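Local coordinates for protein aminotransferase (Streptomyces pactum, PDB 4ZM4) that belongs to the class-III aminotransferases, a branch of the pyridoxal-5'-phosphate-dependent superfamily, and assembles here as two chains that both contribute to the ligand pocket, at residues R45-R53 with H70-E78; E59-Y67 with K408-N416. The protein carries 1 engineered substitution. All blocks are in the same frame, centred on the assembly; numbering follows the deposited sequence.

Interaction 1: residues R45-R53 with H70-E78; sequences RSAGGCLLR and HLFGYADRE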
loop_
_atom_site.group_PDB
_atom_site.type_symbol
_atom_site.label_atom_id
_atom_site.label_comp_id
_atom_site.label_asym_id
_atom_site.label_seq_id
_atom_site.Cartn_x
_atom_site.Cartn_y
_atom_site.Cartn_z
ATOM N N ARG B 45 -20.853 7.672 -8.930
ATOM C CA ARG B 45 -21.637 8.077 -7.784
ATOM C C ARG B 45 -21.864 6.877 -6.835
ATOM O O ARG B 45 -21.828 7.019 -5.619
ATOM C CB ARG B 45 -22.986 8.609 -8.261
ATOM C CG ARG B 45 -24.071 8.709 -7.172
ATOM C CD ARG B 45 -25.196 9.651 -7.600
ATOM N NE ARG B 45 -24.701 11.021 -7.738
ATOM C CZ ARG B 45 -25.381 12.033 -8.288
ATOM N NH1 ARG B 45 -26.597 11.832 -8.786
ATOM N NH2 ARG B 45 -24.839 13.247 -8.367
ATOM N N SER B 46 -22.133 5.708 -7.423
ATOM C CA SER B 46 -22.311 4.508 -6.655
ATOM C C SER B 46 -22.082 3.299 -7.568
ATOM O O SER B 46 -22.025 3.421 -8.793
ATOM C CB SER B 46 -23.704 4.476 -6.029
ATOM O OG SER B 46 -24.715 4.023 -6.947
ATOM N N ALA B 47 -22.034 2.127 -6.974
ATOM C CA ALA B 47 -21.867 0.917 -7.732
ATOM C C ALA B 47 -22.395 -0.287 -6.977
ATOM O O ALA B 47 -22.325 -0.334 -5.752
ATOM C CB ALA B 47 -20.396 0.727 -8.075
ATOM N N GLY B 48 -22.891 -1.272 -7.715
ATOM C CA GLY B 48 -23.393 -2.539 -7.144
ATOM C C GLY B 48 -23.553 -3.589 -8.220
ATOM O O GLY B 48 -24.030 -3.295 -9.306
ATOM N N GLY B 49 -23.194 -4.830 -7.926
ATOM C CA GLY B 49 -23.293 -5.899 -8.924
ATOM C C GLY B 49 -22.234 -5.627 -9.978
ATOM O O GLY B 49 -21.075 -5.490 -9.647
ATOM N N CYS B 50 -22.635 -5.553 -11.243
ATOM C CA CYS B 50 -21.756 -5.158 -12.308
ATOM C C CYS B 50 -22.188 -3.828 -12.872
ATOM O O CYS B 50 -21.867 -3.515 -14.018
ATOM C CB CYS B 50 -21.744 -6.212 -13.409
ATOM S SG CYS B 50 -23.331 -6.479 -14.229
ATOM N N LEU B 51 -22.897 -3.031 -12.074
ATOM C CA LEU B 51 -23.460 -1.776 -12.553
ATOM C C LEU B 51 -22.845 -0.565 -11.844
ATOM O O LEU B 51 -22.754 -0.541 -10.620
ATOM C CB LEU B 51 -24.965 -1.743 -12.339
ATOM C CG LEU B 51 -25.836 -2.707 -13.155
ATOM C CD1 LEU B 51 -27.296 -2.510 -12.779
ATOM C CD2 LEU B 51 -25.652 -2.497 -14.647
ATOM N N LEU B 52 -22.417 0.419 -12.631
ATOM C CA LEU B 52 -22.004 1.715 -12.106
ATOM C C LEU B 52 -23.166 2.681 -12.227
ATOM O O LEU B 52 -23.945 2.600 -13.188
ATOM C CB LEU B 52 -20.845 2.290 -12.917
ATOM C CG LEU B 52 -19.579 1.460 -13.025
ATOM C CD1 LEU B 52 -18.660 2.090 -14.057
ATOM C CD2 LEU B 52 -18.892 1.349 -11.682
ATOM N N ARG B 53 -23.266 3.619 -11.287
ATOM C CA ARG B 53 -24.051 4.797 -11.584
ATOM C C ARG B 53 -23.210 6.051 -11.573
ATOM O O ARG B 53 -22.513 6.343 -10.624
ATOM C CB ARG B 53 -25.420 4.960 -10.937
ATOM C CG ARG B 53 -25.543 5.060 -9.455
ATOM C CD ARG B 53 -26.559 6.203 -9.094
ATOM N NE ARG B 53 -26.734 6.343 -7.662
ATOM C CZ ARG B 53 -27.653 7.123 -7.098
ATOM N NH1 ARG B 53 -28.533 7.805 -7.836
ATOM N NH2 ARG B 53 -27.695 7.199 -5.782
ATOM N N HIS B 70 -13.157 -8.160 -7.746
ATOM C CA HIS B 70 -14.579 -8.392 -7.546
ATOM C C HIS B 70 -15.070 -9.597 -8.297
ATOM O O HIS B 70 -15.694 -9.502 -9.351
ATOM C CB HIS B 70 -15.335 -7.123 -7.924
ATOM C CG HIS B 70 -14.898 -5.933 -7.130
ATOM N ND1 HIS B 70 -14.150 -4.898 -7.676
ATOM C CD2 HIS B 70 -15.049 -5.640 -5.824
ATOM C CE1 HIS B 70 -13.862 -4.022 -6.732
ATOM N NE2 HIS B 70 -14.403 -4.439 -5.604
ATOM N N LEU B 71 -14.824 -10.748 -7.715
ATOM C CA LEU B 71 -15.230 -12.018 -8.281
ATOM C C LEU B 71 -16.756 -12.182 -8.254
ATOM O O LEU B 71 -17.348 -12.842 -9.132
ATOM C CB LEU B 71 -14.562 -13.126 -7.506
ATOM C CG LEU B 71 -14.382 -14.456 -8.189
ATOM C CD1 LEU B 71 -13.423 -14.343 -9.349
ATOM C CD2 LEU B 71 -13.861 -15.483 -7.185
ATOM N N PHE B 72 -17.383 -11.580 -7.259
ATOM C CA PHE B 72 -18.827 -11.649 -7.070
ATOM C C PHE B 72 -19.531 -10.320 -7.365
ATOM O O PHE B 72 -20.690 -10.139 -7.019
ATOM C CB PHE B 72 -19.128 -12.058 -5.618
ATOM C CG PHE B 72 -18.476 -13.350 -5.201
ATOM C CD1 PHE B 72 -18.932 -14.572 -5.713
ATOM C CD2 PHE B 72 -17.406 -13.360 -4.303
ATOM C CE1 PHE B 72 -18.340 -15.764 -5.332
ATOM C CE2 PHE B 72 -16.814 -14.561 -3.925
ATOM C CZ PHE B 72 -17.276 -15.762 -4.436
ATOM N N GLY B 73 -18.829 -9.361 -7.942
ATOM C CA GLY B 73 -19.424 -8.050 -8.218
ATOM C C GLY B 73 -19.241 -7.065 -7.114
ATOM O O GLY B 73 -18.682 -7.365 -6.067
ATOM N N TYR B 74 -19.683 -5.842 -7.370
ATOM C CA TYR B 74 -19.526 -4.736 -6.460
ATOM C C TYR B 74 -20.503 -4.849 -5.295
ATOM O O TYR B 74 -21.558 -5.482 -5.432
ATOM C CB TYR B 74 -19.814 -3.433 -7.179
ATOM C CG TYR B 74 -18.816 -3.009 -8.237
ATOM C CD1 TYR B 74 -17.461 -2.967 -7.973
ATOM C CD2 TYR B 74 -19.256 -2.544 -9.486
ATOM C CE1 TYR B 74 -16.570 -2.561 -8.946
ATOM C CE2 TYR B 74 -18.357 -2.122 -10.450
ATOM C CZ TYR B 74 -17.019 -2.130 -10.171
ATOM O OH TYR B 74 -16.128 -1.688 -11.118
ATOM N N ALA B 75 -20.181 -4.215 -4.167
ATOM C CA ALA B 75 -21.080 -4.199 -2.983
ATOM C C ALA B 75 -21.538 -5.590 -2.530
ATOM O O ALA B 75 -22.753 -5.831 -2.346
ATOM C CB ALA B 75 -22.299 -3.316 -3.246
ATOM N N ASP B 76 -20.575 -6.506 -2.389
ATOM C CA ASP B 76 -20.857 -7.880 -1.954
ATOM C C ASP B 76 -21.135 -7.828 -0.463
ATOM O O ASP B 76 -20.206 -7.616 0.325
ATOM C CB ASP B 76 -19.650 -8.788 -2.287
ATOM C CG ASP B 76 -19.932 -10.282 -2.090
ATOM O OD1 ASP B 76 -18.991 -11.090 -2.221
ATOM O OD2 ASP B 76 -21.072 -10.680 -1.808
ATOM N N ARG B 77 -22.393 -8.018 -0.066
ATOM C CA ARG B 77 -22.802 -7.852 1.332
ATOM C C ARG B 77 -22.162 -8.840 2.318
ATOM O O ARG B 77 -21.797 -8.465 3.435
ATOM C CB ARG B 77 -24.335 -7.824 1.462
ATOM C CG ARG B 77 -24.913 -6.453 1.087
ATOM C CD ARG B 77 -26.419 -6.285 1.352
ATOM N NE ARG B 77 -26.713 -5.988 2.766
ATOM C CZ ARG B 77 -26.506 -4.809 3.365
ATOM N NH1 ARG B 77 -25.961 -3.780 2.708
ATOM N NH2 ARG B 77 -26.825 -4.661 4.645
ATOM N N GLU B 78 -22.003 -10.085 1.900
ATOM C CA GLU B 78 -21.355 -11.095 2.720
ATOM C C GLU B 78 -19.965 -10.691 3.147
ATOM O O GLU B 78 -19.464 -11.185 4.150
ATOM C CB GLU B 78 -21.284 -12.433 1.984
ATOM C CG GLU B 78 -22.629 -13.103 1.800
ATOM C CD GLU B 78 -22.551 -14.274 0.855
ATOM O OE1 GLU B 78 -22.455 -14.029 -0.371
ATOM O OE2 GLU B 78 -22.585 -15.438 1.322
#
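The tip of a beta hairpin, a type II' turn running from Gly-48 to Leu-51, is gripped at Gly-49 by the Gly-73/Tyr-74 backbone of the loop leading into helix 77-89. Gly-49, with a phi of 70° and psi of -125° that glycine adopts readily, fits the first corner of such a turn, and Cys-50 takes the second. Gly-49 and Tyr-74 form a single antiparallel, hydrogen-bonded bridge. Tyr-74 N donates to Gly-49 O at 2.7 Å, in the carbonyl plane and on a lone pair, whereas Gly-49 N reaches Tyr-74 O at 3.1 Å from well above the carbonyl plane. The shorter bond is thus also the better aligned. With no side chain on Gly-73, its CA can settle 3.4 Å from Gly-49 O.

Tyr-74 carries most of the side-chain contact. Its CG stands anti to the carbonyl carbon (chi1 -69°), which lays the ring against Ala-47 and Leu-52 of the hairpin. Ala-47 CB meets Tyr-74 CD2 at 3.7 Å and Leu-52 CD2 meets Tyr-74 CE2 at 3.7 Å, both oblique to the ring, so neighbouring strands of the hairpin each supply one apolar contact. Nearer the backbone, Tyr-74 CB rests 3.7 Å from Gly-48 CA, and Ala-75 CB lies 3.9 Å from Ala-47 O. From within its own segment, Tyr-74 CD1 sits over the centre of the His-70 ring, 3.8 Å above its plane. The buried hydroxyl is satisfied by a hydrogen bond to Asp-62 OD2.

Strand 51-54 pairs onward with strand 59-62, while Met-92 and Leu-95 of the second subunit pack on Tyr-74 and Leu-52, respectively. Phe-72 and Leu-71 extend the loop onto helices 315-329 and 334-355, which places this bridge between the small sheet, those helices and the subunit interface.

Interaction 2: residues E59-Y67 with K408-N416; sequences EIIDLNMGY and KEGVYFHPN. With P3B ((3E,4R,5R)-4,5-dihydroxy-3-{[(Z)-{3-hydroxy-2-methyl-5-[(phosphonooxy)methyl]pyridin-4(1H)-ylidene}methyl]imino}cyclohex-1-ene-1-carboxylic acid), chain H.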
loop_
_atom_site.group_PDB
_atom_site.type_symbol
_atom_site.label_atom_id
_atom_site.label_comp_id
_atom_site.label_asym_id
_atom_site.label_seq_id
_atom_site.Cartn_x
_atom_site.Cartn_y
_atom_site.Cartn_z
ATOM N N GLU B 59 -26.766 4.504 -15.986
ATOM C CA GLU B 59 -26.345 3.154 -15.580
ATOM C C GLU B 59 -25.389 2.573 -16.612
ATOM O O GLU B 59 -25.686 2.577 -17.800
ATOM C CB GLU B 59 -27.528 2.192 -15.464
ATOM C CG GLU B 59 -28.376 2.364 -14.214
ATOM C CD GLU B 59 -29.394 1.242 -14.024
ATOM O OE1 GLU B 59 -29.358 0.235 -14.779
ATOM O OE2 GLU B 59 -30.230 1.370 -13.106
ATOM N N ILE B 60 -24.256 2.050 -16.133
ATOM C CA ILE B 60 -23.247 1.450 -16.993
ATOM C C ILE B 60 -22.888 0.065 -16.520
ATOM O O ILE B 60 -22.520 -0.117 -15.373
ATOM C CB ILE B 60 -21.953 2.284 -17.035
ATOM C CG1 ILE B 60 -22.260 3.703 -17.499
ATOM C CG2 ILE B 60 -20.991 1.684 -18.048
ATOM C CD1 ILE B 60 -22.415 4.769 -16.422
ATOM N N ILE B 61 -22.957 -0.898 -17.431
ATOM C CA ILE B 61 -22.452 -2.227 -17.190
ATOM C C ILE B 61 -20.945 -2.189 -17.277
ATOM O O ILE B 61 -20.385 -1.789 -18.297
ATOM C CB ILE B 61 -23.002 -3.232 -18.211
ATOM C CG1 ILE B 61 -24.516 -3.399 -18.027
ATOM C CG2 ILE B 61 -22.345 -4.591 -18.031
ATOM C CD1 ILE B 61 -25.201 -4.031 -19.230
ATOM N N ASP B 62 -20.285 -2.587 -16.192
ATOM C CA ASP B 62 -18.835 -2.525 -16.073
ATOM C C ASP B 62 -18.206 -3.854 -16.421
ATOM O O ASP B 62 -18.503 -4.865 -15.779
ATOM C CB ASP B 62 -18.482 -2.135 -14.643
ATOM C CG ASP B 62 -17.046 -1.575 -14.498
ATOM O OD1 ASP B 62 -16.242 -1.766 -15.405
ATOM O OD2 ASP B 62 -16.756 -0.947 -13.472
ATOM N N LEU B 63 -17.360 -3.885 -17.463
ATOM C CA LEU B 63 -16.621 -5.107 -17.814
ATOM C C LEU B 63 -15.205 -5.087 -17.220
ATOM O O LEU B 63 -14.512 -6.104 -17.228
ATOM C CB LEU B 63 -16.551 -5.287 -19.326
ATOM C CG LEU B 63 -17.883 -5.386 -20.046
ATOM C CD1 LEU B 63 -17.637 -5.551 -21.519
ATOM C CD2 LEU B 63 -18.749 -6.525 -19.516
ATOM N N ASN B 64 -14.800 -3.930 -16.697
ATOM C CA ASN B 64 -13.486 -3.753 -16.084
ATOM C C ASN B 64 -13.478 -4.118 -14.589
ATOM O O ASN B 64 -12.520 -4.670 -14.098
ATOM C CB ASN B 64 -13.070 -2.294 -16.266
ATOM C CG ASN B 64 -11.643 -2.037 -15.852
ATOM O OD1 ASN B 64 -10.706 -2.585 -16.429
ATOM N ND2 ASN B 64 -11.463 -1.172 -14.850
ATOM N N MET B 65 -14.534 -3.749 -13.875
ATOM C CA MET B 65 -14.732 -4.150 -12.483
ATOM C C MET B 65 -13.616 -3.796 -11.504
ATOM O O MET B 65 -13.317 -4.570 -10.563
ATOM C CB MET B 65 -15.025 -5.664 -12.424
ATOM C CG MET B 65 -16.307 -6.060 -13.151
ATOM S SD MET B 65 -17.823 -5.287 -12.543
ATOM C CE MET B 65 -17.839 -5.799 -10.826
ATOM N N GLY B 66 -13.006 -2.629 -11.695
ATOM C CA GLY B 66 -11.998 -2.164 -10.749
ATOM C C GLY B 66 -10.755 -2.985 -10.725
ATOM O O GLY B 66 -10.061 -3.078 -9.708
ATOM N N TYR B 67 -10.471 -3.598 -11.844
ATOM C CA TYR B 67 -9.178 -4.221 -12.105
ATOM C C TYR B 67 -8.862 -5.534 -11.328
ATOM O O TYR B 67 -7.690 -5.819 -11.050
ATOM C CB TYR B 67 -8.057 -3.173 -11.957
ATOM C CG TYR B 67 -8.192 -1.975 -12.869
ATOM C CD1 TYR B 67 -7.681 -1.984 -14.160
ATOM C CD2 TYR B 67 -8.802 -0.824 -12.436
ATOM C CE1 TYR B 67 -7.765 -0.864 -14.984
ATOM C CE2 TYR B 67 -8.882 0.302 -13.251
ATOM C CZ TYR B 67 -8.375 0.282 -14.526
ATOM O OH TYR B 67 -8.496 1.402 -15.341
ATOM N N LYS B 408 -20.936 5.110 -24.187
ATOM C CA LYS B 408 -22.195 5.781 -24.451
ATOM C C LYS B 408 -23.367 4.841 -24.511
ATOM O O LYS B 408 -24.466 5.214 -24.097
ATOM C CB LYS B 408 -22.158 6.548 -25.764
ATOM C CG LYS B 408 -21.309 7.782 -25.714
ATOM C CD LYS B 408 -21.186 8.321 -27.117
ATOM C CE LYS B 408 -20.609 9.720 -27.120
ATOM N NZ LYS B 408 -21.182 10.430 -28.291
ATOM N N GLU B 409 -23.173 3.644 -25.063
ATOM C CA GLU B 409 -24.226 2.625 -25.045
ATOM C C GLU B 409 -24.438 1.995 -23.664
ATOM O O GLU B 409 -25.305 1.152 -23.505
ATOM C CB GLU B 409 -23.930 1.527 -26.072
ATOM C CG GLU B 409 -23.892 1.990 -27.521
ATOM C CD GLU B 409 -25.212 2.575 -28.008
ATOM O OE1 GLU B 409 -26.278 2.245 -27.462
ATOM O OE2 GLU B 409 -25.184 3.329 -29.002
ATOM N N GLY B 410 -23.638 2.374 -22.669
ATOM C CA GLY B 410 -23.800 1.876 -21.299
ATOM C C GLY B 410 -22.980 0.660 -20.944
ATOM O O GLY B 410 -23.366 -0.124 -20.084
ATOM N N VAL B 411 -21.832 0.493 -21.601
ATOM C CA VAL B 411 -20.889 -0.597 -21.293
ATOM C C VAL B 411 -19.487 0.014 -21.181
ATOM O O VAL B 411 -19.014 0.637 -22.129
ATOM C CB VAL B 411 -20.916 -1.678 -22.387
ATOM C CG1 VAL B 411 -19.832 -2.745 -22.164
ATOM C CG2 VAL B 411 -22.290 -2.329 -22.448
ATOM N N TYR B 412 -18.831 -0.174 -20.032
ATOM C CA TYR B 412 -17.477 0.301 -19.848
ATOM C C TYR B 412 -16.463 -0.832 -19.885
ATOM O O TYR B 412 -16.535 -1.755 -19.078
ATOM C CB TYR B 412 -17.318 1.064 -18.531
ATOM C CG TYR B 412 -15.908 1.538 -18.298
ATOM C CD1 TYR B 412 -15.405 2.629 -18.972
ATOM C CD2 TYR B 412 -15.047 0.859 -17.434
ATOM C CE1 TYR B 412 -14.097 3.068 -18.797
ATOM C CE2 TYR B 412 -13.727 1.284 -17.252
ATOM C CZ TYR B 412 -13.263 2.391 -17.937
ATOM O OH TYR B 412 -11.971 2.831 -17.753
ATOM N N PHE B 413 -15.476 -0.698 -20.777
ATOM C CA PHE B 413 -14.220 -1.405 -20.663
ATOM C C PHE B 413 -13.064 -0.399 -20.860
ATOM O O PHE B 413 -13.304 0.684 -21.334
ATOM C CB PHE B 413 -14.152 -2.590 -21.640
ATOM C CG PHE B 413 -14.445 -2.237 -23.061
ATOM C CD1 PHE B 413 -13.434 -1.809 -23.887
ATOM C CD2 PHE B 413 -15.716 -2.322 -23.569
ATOM C CE1 PHE B 413 -13.692 -1.467 -25.196
ATOM C CE2 PHE B 413 -15.980 -1.998 -24.883
ATOM C CZ PHE B 413 -14.966 -1.571 -25.706
ATOM N N HIS B 414 -11.828 -0.780 -20.510
ATOM C CA HIS B 414 -10.657 0.103 -20.652
ATOM C C HIS B 414 -10.359 0.346 -22.154
ATOM O O HIS B 414 -10.415 -0.584 -22.945
ATOM C CB HIS B 414 -9.439 -0.511 -19.976
ATOM C CG HIS B 414 -8.307 0.444 -19.759
ATOM N ND1 HIS B 414 -7.526 0.934 -20.783
ATOM C CD2 HIS B 414 -7.790 0.957 -18.620
ATOM C CE1 HIS B 414 -6.610 1.742 -20.298
ATOM N NE2 HIS B 414 -6.728 1.752 -18.983
ATOM N N PRO B 415 -10.040 1.591 -22.534
ATOM C CA PRO B 415 -9.814 1.922 -23.944
ATOM C C PRO B 415 -8.618 1.276 -24.618
ATOM O O PRO B 415 -8.598 1.215 -25.854
ATOM C CB PRO B 415 -9.613 3.441 -23.951
ATOM C CG PRO B 415 -9.601 3.875 -22.534
ATOM C CD PRO B 415 -10.185 2.790 -21.694
ATOM N N ASN B 416 -7.632 0.849 -23.840
ATOM C CA ASN B 416 -6.485 0.167 -24.359
ATOM C C ASN B 416 -6.863 -1.295 -24.584
ATOM O O ASN B 416 -7.278 -1.996 -23.670
ATOM C CB ASN B 416 -5.310 0.291 -23.391
ATOM C CG ASN B 416 -4.028 -0.292 -23.941
ATOM O OD1 ASN B 416 -4.031 -1.135 -24.847
ATOM N ND2 ASN B 416 -2.926 0.159 -23.414
HETATM O OAH P3B H . 0.366 -1.975 -6.482
HETATM P PBA P3B H . -0.974 -2.758 -6.806
HETATM O OAI P3B H . -1.674 -1.866 -7.787
HETATM O OAC P3B H . -1.853 -2.998 -5.590
HETATM O OAQ P3B H . -0.384 -4.137 -7.545
HETATM C CAM P3B H . 0.748 -4.114 -8.474
HETATM C CAV P3B H . 0.597 -5.193 -9.309
HETATM C CAL P3B H . 1.393 -6.302 -9.059
HETATM N NAP P3B H . 1.227 -7.425 -9.859
HETATM C CAU P3B H . 0.289 -7.452 -10.865
HETATM C CAA P3B H . 0.152 -8.551 -11.672
HETATM C CAW P3B H . -0.444 -6.381 -11.125
HETATM O OAE P3B H . -1.345 -6.472 -12.129
HETATM C CAX P3B H . -0.365 -5.219 -10.356
HETATM C CAJ P3B H . -1.174 -4.071 -10.672
HETATM N NAO P3B H . -1.930 -4.012 -11.820
HETATM C CAT P3B H . -2.612 -2.883 -12.193
HETATM C CAK P3B H . -2.500 -1.603 -11.582
HETATM C CAS P3B H . -3.147 -0.459 -12.036
HETATM C CAR P3B H . -3.052 0.773 -11.362
HETATM O OAD P3B H . -3.710 1.769 -11.704
HETATM O OAB P3B H . -2.270 0.962 -10.463
HETATM C CAN P3B H . -4.112 -0.527 -12.962
HETATM C CAY P3B H . -4.434 -1.881 -13.614
HETATM O OAF P3B H . -4.632 -1.520 -14.995
HETATM C CAZ P3B H . -3.364 -3.029 -13.411
HETATM O OAG P3B H . -3.826 -4.412 -13.630
HETATM O O HOH W 1 -11.598 -3.373 -19.158
#
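Tyr-412 lies alongside both Asp-62 and Asn-64, the three side chains pointing the same way, each with CG anti to the backbone N (178° for Tyr-412). Asp-62 OD1 comes to the ring edge in plane, 3.5 Å from Tyr-412 CD2, with carboxylate and ring 75° apart. Asn-64 CB approaches Tyr-412 CE2 obliquely at 3.8 Å, its amide almost perpendicular to the ring. Asp-62 OD1 is fixed from its own segment: Asn-64 N and Met-65 N both donate to it from the same face of the carboxylate, giving an Asx turn and an Asx motif, while OD2 has its partner outside the two segments, in Tyr-74. Tyr-412 OH is taken up by Ala-37 O.

The backbones form a short parallel pair, Ile-61 with Val-411 and Asp-62 with Tyr-412, at the end of a mixed four-stranded sheet. Tyr-412 N donates to Ile-61 O at 2.8 Å, and Leu-63 N to Tyr-412 O at 2.8 Å. Gly-410, in a Schellman motif at the end of helix 396-408, accepts from Ile-61 N at its carbonyl O. The Leu-63 and Val-411 side chains cross obliquely, with Leu-63 CD1 3.6 Å from Val-411 CG1.

Toward the ligand, Tyr-67 OH meets the edge of the His-414 ring in plane, 3.4 Å from His-414 CD2, the two side chains crossing at about a right angle. Asn-64 ND2 sits over the centre of one Tyr-67 face, 3.3 Å above the plane, and P3B CAN lies off toward the rim of the opposite face. One water joins Asn-64 OD1 to His-414 N, donating to the first and accepting from the second.

From the N terminus the segments come in the order 45-53, 59-67, 70-78 and 408-416, with the two contacts alternating. Interaction 1 closes a local loop of 16 intervening residues, and 59-67 lies within it. Interaction 2 starts from that inner segment and closes a loop of 340 residues, which contains 70-78, so the contacts cross instead of nesting. Strands 51-54 and 59-62 are sheet neighbours, joined by a probable backbone hydrogen bond from Leu-52 N to Ile-60 O. The contact centres lie 13 Å apart. Together they tie the N-terminal hairpin and the start of helix 77-89 to the C-terminal strand 411-412, and both touch the second subunit.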